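Local coordinates for protein peptide methionine sulfoxide reductase msrA/msrB (Neisseria meningitidis, PDB 3BQG) that catalyses the reduction of peptide methionine (S)-sulfoxide back to methionine, as the MsrA domain of PilB, at residues 32-37 against 133-138; 14-19 against 77-82. The protein carries 1 engineered substitution. One frame throughout, in Å; residues are numbered along the deposited sequence.

The two contacts illustrate how bonding chemistry follows position in a fold. Interaction 1 (32-37 with 133-138) joins the end of strand 26-34 to the outermost strand 135-137 of the main mixed sheet; it is partly buried, covers 517 Å² and is dense in hydrogen bonds. Interaction 2 (14-19 with 77-82) is smaller, at 191 Å², and buried; it sets helix 14-21 against the end of helix 68-78 and relies on apolar packing, with no hydrogen bond across it. Helix 14-21 leads along the chain into strand 26-34, so consecutive elements serve both contacts. Their centres lie 18 Å apart and the two do not touch.

Interaction 1: residues 32-37 against 133-138; sequences GYANGN and KNFYDA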
loop_
_atom_site.group_PDB
_atom_site.type_symbol
_atom_site.label_atom_id
_atom_site.label_comp_id
_atom_site.label_asym_id
_atom_site.label_seq_id
_atom_site.Cartn_x
_atom_site.Cartn_y
_atom_site.Cartn_z
ATOM N N GLY A 32 1.538 0.471 -8.698
ATOM C CA GLY A 32 0.780 -0.207 -9.735
ATOM C C GLY A 32 -0.711 -0.258 -9.456
ATOM O O GLY A 32 -1.202 0.386 -8.529
ATOM N N TYR A 33 -1.423 -1.049 -10.252
ATOM C CA TYR A 33 -2.874 -1.194 -10.153
ATOM C C TYR A 33 -3.192 -2.645 -9.813
ATOM O O TYR A 33 -2.819 -3.556 -10.556
ATOM C CB TYR A 33 -3.486 -0.815 -11.498
ATOM C CG TYR A 33 -2.888 0.457 -12.060
ATOM C CD1 TYR A 33 -3.135 1.686 -11.453
ATOM C CD2 TYR A 33 -2.043 0.430 -13.178
ATOM C CE1 TYR A 33 -2.565 2.855 -11.935
ATOM C CE2 TYR A 33 -1.463 1.600 -13.670
ATOM C CZ TYR A 33 -1.731 2.807 -13.041
ATOM O OH TYR A 33 -1.187 3.979 -13.514
ATOM N N ALA A 34 -3.900 -2.858 -8.707
ATOM C CA ALA A 34 -4.202 -4.214 -8.264
ATOM C C ALA A 34 -5.667 -4.567 -8.100
ATOM O O ALA A 34 -6.511 -3.704 -7.849
ATOM C CB ALA A 34 -3.479 -4.483 -6.950
ATOM N N ASN A 35 -5.943 -5.863 -8.221
ATOM C CA ASN A 35 -7.281 -6.419 -8.058
ATOM C C ASN A 35 -8.380 -5.662 -8.790
ATOM O O ASN A 35 -9.385 -5.270 -8.197
ATOM C CB ASN A 35 -7.614 -6.527 -6.564
ATOM C CG ASN A 35 -6.833 -7.637 -5.867
ATOM O OD1 ASN A 35 -5.859 -8.166 -6.408
ATOM N ND2 ASN A 35 -7.253 -7.985 -4.654
ATOM N N GLY A 36 -8.172 -5.459 -10.086
ATOM C CA GLY A 36 -9.162 -4.789 -10.898
ATOM C C GLY A 36 -9.871 -5.852 -11.719
ATOM O O GLY A 36 -9.638 -7.050 -11.529
ATOM N N ASN A 37 -10.710 -5.423 -12.652
ATOM C CA ASN A 37 -11.467 -6.350 -13.476
ATOM C C ASN A 37 -10.836 -6.592 -14.836
ATOM O O ASN A 37 -11.294 -7.445 -15.600
ATOM C CB ASN A 37 -12.883 -5.812 -13.657
ATOM C CG ASN A 37 -13.616 -5.660 -12.343
ATOM O OD1 ASN A 37 -14.394 -4.726 -12.158
ATOM N ND2 ASN A 37 -13.382 -6.586 -11.425
ATOM N N LYS A 133 -5.084 -10.762 -6.784
ATOM C CA LYS A 133 -5.675 -11.368 -7.971
ATOM C C LYS A 133 -4.899 -10.953 -9.215
ATOM O O LYS A 133 -4.646 -11.764 -10.106
ATOM C CB LYS A 133 -7.132 -10.938 -8.099
ATOM C CG LYS A 133 -8.062 -11.507 -7.024
ATOM C CD LYS A 133 -9.368 -10.732 -6.944
ATOM C CE LYS A 133 -9.924 -10.359 -8.324
ATOM N NZ LYS A 133 -9.157 -9.246 -8.989
ATOM N N ASN A 134 -4.521 -9.681 -9.263
ATOM C CA ASN A 134 -3.748 -9.158 -10.372
ATOM C C ASN A 134 -3.031 -7.869 -9.982
ATOM O O ASN A 134 -3.532 -7.089 -9.165
ATOM C CB ASN A 134 -4.658 -8.929 -11.593
ATOM C CG ASN A 134 -5.820 -8.001 -11.301
ATOM O OD1 ASN A 134 -5.684 -6.778 -11.340
ATOM N ND2 ASN A 134 -6.974 -8.580 -10.995
ATOM N N PHE A 135 -1.836 -7.676 -10.536
ATOM C CA PHE A 135 -1.062 -6.470 -10.286
ATOM C C PHE A 135 -0.343 -6.087 -11.563
ATOM O O PHE A 135 0.282 -6.931 -12.205
ATOM C CB PHE A 135 -0.017 -6.665 -9.187
ATOM C CG PHE A 135 0.781 -5.420 -8.895
ATOM C CD1 PHE A 135 0.280 -4.437 -8.048
ATOM C CD2 PHE A 135 2.014 -5.208 -9.509
ATOM C CE1 PHE A 135 0.993 -3.262 -7.810
ATOM C CE2 PHE A 135 2.741 -4.038 -9.284
ATOM C CZ PHE A 135 2.231 -3.059 -8.433
ATOM N N TYR A 136 -0.433 -4.809 -11.918
ATOM C CA TYR A 136 0.210 -4.281 -13.117
ATOM C C TYR A 136 0.939 -2.985 -12.761
ATOM O O TYR A 136 0.343 -2.075 -12.181
ATOM C CB TYR A 136 -0.854 -4.015 -14.183
ATOM C CG TYR A 136 -1.690 -5.240 -14.490
ATOM C CD1 TYR A 136 -1.207 -6.249 -15.325
ATOM C CD2 TYR A 136 -2.940 -5.421 -13.894
ATOM C CE1 TYR A 136 -1.944 -7.411 -15.554
ATOM C CE2 TYR A 136 -3.686 -6.581 -14.118
ATOM C CZ TYR A 136 -3.181 -7.569 -14.947
ATOM O OH TYR A 136 -3.911 -8.719 -15.165
ATOM N N ASP A 137 2.226 -2.916 -13.099
ATOM C CA ASP A 137 3.053 -1.731 -12.823
ATOM C C ASP A 137 2.474 -0.463 -13.443
ATOM O O ASP A 137 1.967 -0.492 -14.563
ATOM C CB ASP A 137 4.462 -1.904 -13.400
ATOM C CG ASP A 137 5.243 -3.018 -12.744
ATOM O OD1 ASP A 137 4.673 -3.767 -11.927
ATOM O OD2 ASP A 137 6.443 -3.142 -13.063
ATOM N N ALA A 138 2.572 0.650 -12.720
ATOM C CA ALA A 138 2.092 1.929 -13.228
ATOM C C ALA A 138 3.140 2.433 -14.218
ATOM O O ALA A 138 4.270 1.937 -14.235
ATOM C CB ALA A 138 1.935 2.922 -12.092
#
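The Phe-135 ring meets Ala-34 CB at its edge, near the ring plane, with CD1 the contacting atom. CG lies anti to the backbone N (chi1 -179°), and farther out CZ comes within 3.5 Å of the CA of Gly-32, where no side chain intervenes. The Tyr-33 ring packs on Ala-138, its CE2 standing 3.6 Å from Ala-138 CA, while its OH rests against Ala-138 CB and hydrogen-bonds Glu-139 OE1. A third flat group, the Asn-134 amide, grips Gly-36 with both its ends: OD1 receives Gly-36 N in its own plane on a lone pair (3.1 Å), and ND2 donates to Gly-36 O from a tilted position (3.1 Å). This double grip fixes the rotation of the amide.

The backbones pair as an antiparallel ladder. Tyr-33 and Tyr-136 form the hydrogen-bonded pair, Tyr-33 N reaching Tyr-136 O at 2.8 Å and Tyr-136 N returning a bond to Tyr-33 O at 3.0 Å, and Asn-35 N bonds Asn-134 O just beyond the paired strands. There Asn-35 adopts left-handed helical backbone angles, and its OD1 accepts Lys-133 N at 2.7 Å and, weakly, Asn-134 N. The Asn-35 and Lys-133 side chains cross at about a right angle, and Lys-133 NZ adds a weak bond to Gly-36 O.

Strand 26-34 is thus held between strand 54-62 and the outermost strand 135-137. Ala-34 and Phe-135 share a face of the sheet and both touch Thr-56, Phe-135 also meeting the ring of Tyr-7; from the other face Tyr-33 packs on Tyr-43 and Val-46 of helix 43-48.

Interaction 2: residues 14-19 against 77-82; sequences WGLEAY and RVVDPT
Tyr-19 and Val-78 supply most of this contact, a worked example of a phenol serving an apolar interface with its ring and a polar partner with its tip. From CB, which points toward segment 77-82, CG lies anti to the backbone N (chi1 173°). Val-78 then spreads both methyls over the same face of the ring. CD1 is 4.1 Å from Val-78 CG1, and CE1 approaches that methyl more closely, at 3.5 Å. Along the other rim, CD2 and CE2 meet Val-78 CG2, the latter at 3.7 Å. CG2 makes a CH-pi contact, 3.9 Å from the ring centroid and 19° off the normal. CZ touches both methyls.

At the tip, the hydroxyl lies against the aliphatic part of Arg-77, 3.6 Å from CD, the two side chains crossing at about a right angle. The hydroxyl bonds Tyr-74 O, within helix 68-78, while Arg-77 NH1 donates to the carbonyls of Lys-160 and Glu-163. Beside the ring, Leu-16 CD1 widens the apolar patch, reaching Val-79 CG2 at 4.3 Å.

Helix 14-21 starts just after Cys-12, the residue oxidised to sulfenic acid, so this packing joins the helix that follows the redox cysteine to the end of helix 68-78. Since no hydrogen bond links 14-19 to 77-82, the fit rests on dispersion and CH-pi contact, and Tyr-19 OH and Arg-77 NH1 find their partners in backbone carbonyls outside the two segments.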
loop_
_atom_site.group_PDB
_atom_site.type_symbol
_atom_site.label_atom_id
_atom_site.label_comp_id
_atom_site.label_asym_id
_atom_site.label_seq_id
_atom_site.Cartn_x
_atom_site.Cartn_y
_atom_site.Cartn_z
ATOM N N TRP A 14 1.698 7.690 -4.908
ATOM C CA TRP A 14 2.884 8.553 -4.903
ATOM C C TRP A 14 3.435 8.656 -3.481
ATOM O O TRP A 14 4.605 8.359 -3.230
ATOM C CB TRP A 14 2.559 9.966 -5.405
ATOM C CG TRP A 14 2.113 10.063 -6.839
ATOM C CD1 TRP A 14 2.319 9.148 -7.836
ATOM C CD2 TRP A 14 1.423 11.165 -7.441
ATOM N NE1 TRP A 14 1.799 9.617 -9.022
ATOM C CE2 TRP A 14 1.244 10.851 -8.808
ATOM C CE3 TRP A 14 0.941 12.389 -6.957
ATOM C CZ2 TRP A 14 0.599 11.720 -9.699
ATOM C CZ3 TRP A 14 0.300 13.256 -7.847
ATOM C CH2 TRP A 14 0.135 12.913 -9.203
ATOM N N GLY A 15 2.578 9.070 -2.551
ATOM C CA GLY A 15 2.994 9.216 -1.167
ATOM C C GLY A 15 3.357 7.914 -0.465
ATOM O O GLY A 15 4.367 7.849 0.237
ATOM N N LEU A 16 2.546 6.875 -0.650
ATOM C CA LEU A 16 2.815 5.597 -0.003
ATOM C C LEU A 16 4.121 4.976 -0.493
ATOM O O LEU A 16 4.851 4.363 0.283
ATOM C CB LEU A 16 1.650 4.630 -0.239
ATOM C CG LEU A 16 1.697 3.283 0.498
ATOM C CD1 LEU A 16 1.693 3.502 2.003
ATOM C CD2 LEU A 16 0.493 2.442 0.082
ATOM N N GLU A 17 4.414 5.123 -1.784
ATOM C CA GLU A 17 5.644 4.565 -2.333
ATOM C C GLU A 17 6.844 5.311 -1.763
ATOM O O GLU A 17 7.794 4.701 -1.272
ATOM C CB GLU A 17 5.672 4.682 -3.856
ATOM C CG GLU A 17 7.043 4.332 -4.437
ATOM C CD GLU A 17 7.247 4.886 -5.825
ATOM O OE1 GLU A 17 7.039 6.104 -6.014
ATOM O OE2 GLU A 17 7.615 4.109 -6.730
ATOM N N ALA A 18 6.787 6.636 -1.837
ATOM C CA ALA A 18 7.866 7.478 -1.330
ATOM C C ALA A 18 8.141 7.136 0.127
ATOM O O ALA A 18 9.283 7.122 0.580
ATOM C CB ALA A 18 7.476 8.944 -1.457
ATOM N N TYR A 19 7.069 6.864 0.857
ATOM C CA TYR A 19 7.152 6.508 2.265
ATOM C C TYR A 19 7.921 5.199 2.493
ATOM O O TYR A 19 8.855 5.158 3.289
ATOM C CB TYR A 19 5.729 6.399 2.831
ATOM C CG TYR A 19 5.620 5.871 4.241
ATOM C CD1 TYR A 19 5.989 6.650 5.339
ATOM C CD2 TYR A 19 5.114 4.594 4.479
ATOM C CE1 TYR A 19 5.851 6.166 6.642
ATOM C CE2 TYR A 19 4.973 4.106 5.770
ATOM C CZ TYR A 19 5.340 4.893 6.846
ATOM O OH TYR A 19 5.180 4.402 8.123
ATOM N N ARG A 77 0.741 3.226 10.318
ATOM C CA ARG A 77 1.191 4.511 10.830
ATOM C C ARG A 77 0.718 5.685 9.979
ATOM O O ARG A 77 0.451 6.768 10.498
ATOM C CB ARG A 77 2.723 4.534 10.919
ATOM C CG ARG A 77 3.303 5.866 11.365
ATOM C CD ARG A 77 4.827 5.811 11.452
ATOM N NE ARG A 77 5.293 4.822 12.422
ATOM C CZ ARG A 77 6.571 4.503 12.603
ATOM N NH1 ARG A 77 7.507 5.096 11.879
ATOM N NH2 ARG A 77 6.915 3.585 13.499
ATOM N N VAL A 78 0.589 5.467 8.674
ATOM C CA VAL A 78 0.201 6.548 7.778
ATOM C C VAL A 78 -1.098 6.388 6.986
ATOM O O VAL A 78 -1.535 7.326 6.316
ATOM C CB VAL A 78 1.353 6.838 6.791
ATOM C CG1 VAL A 78 2.616 7.225 7.575
ATOM C CG2 VAL A 78 1.625 5.619 5.932
ATOM N N VAL A 79 -1.713 5.212 7.055
ATOM C CA VAL A 79 -2.961 4.964 6.342
ATOM C C VAL A 79 -4.148 4.954 7.311
ATOM O O VAL A 79 -4.061 4.379 8.397
ATOM C CB VAL A 79 -2.899 3.608 5.584
ATOM C CG1 VAL A 79 -4.235 3.299 4.927
ATOM C CG2 VAL A 79 -1.786 3.655 4.533
ATOM N N ASP A 80 -5.240 5.611 6.929
ATOM C CA ASP A 80 -6.451 5.638 7.761
ATOM C C ASP A 80 -7.212 4.354 7.419
ATOM O O ASP A 80 -7.771 4.224 6.326
ATOM C CB ASP A 80 -7.320 6.852 7.432
ATOM C CG ASP A 80 -8.469 7.018 8.409
ATOM O OD1 ASP A 80 -8.986 5.990 8.894
ATOM O OD2 ASP A 80 -8.860 8.169 8.691
ATOM N N PRO A 81 -7.248 3.397 8.356
ATOM C CA PRO A 81 -7.914 2.107 8.178
ATOM C C PRO A 81 -9.419 2.089 8.406
ATOM O O PRO A 81 -10.031 1.029 8.355
ATOM C CB PRO A 81 -7.184 1.229 9.184
ATOM C CG PRO A 81 -7.091 2.167 10.353
ATOM C CD PRO A 81 -6.686 3.500 9.721
ATOM N N THR A 82 -10.014 3.251 8.646
ATOM C CA THR A 82 -11.447 3.316 8.914
ATOM C C THR A 82 -12.275 3.991 7.825
ATOM O O THR A 82 -13.501 3.972 7.879
ATOM C CB THR A 82 -11.716 4.058 10.239
ATOM O OG1 THR A 82 -11.504 5.463 10.053
ATOM C CG2 THR A 82 -10.763 3.569 11.328
#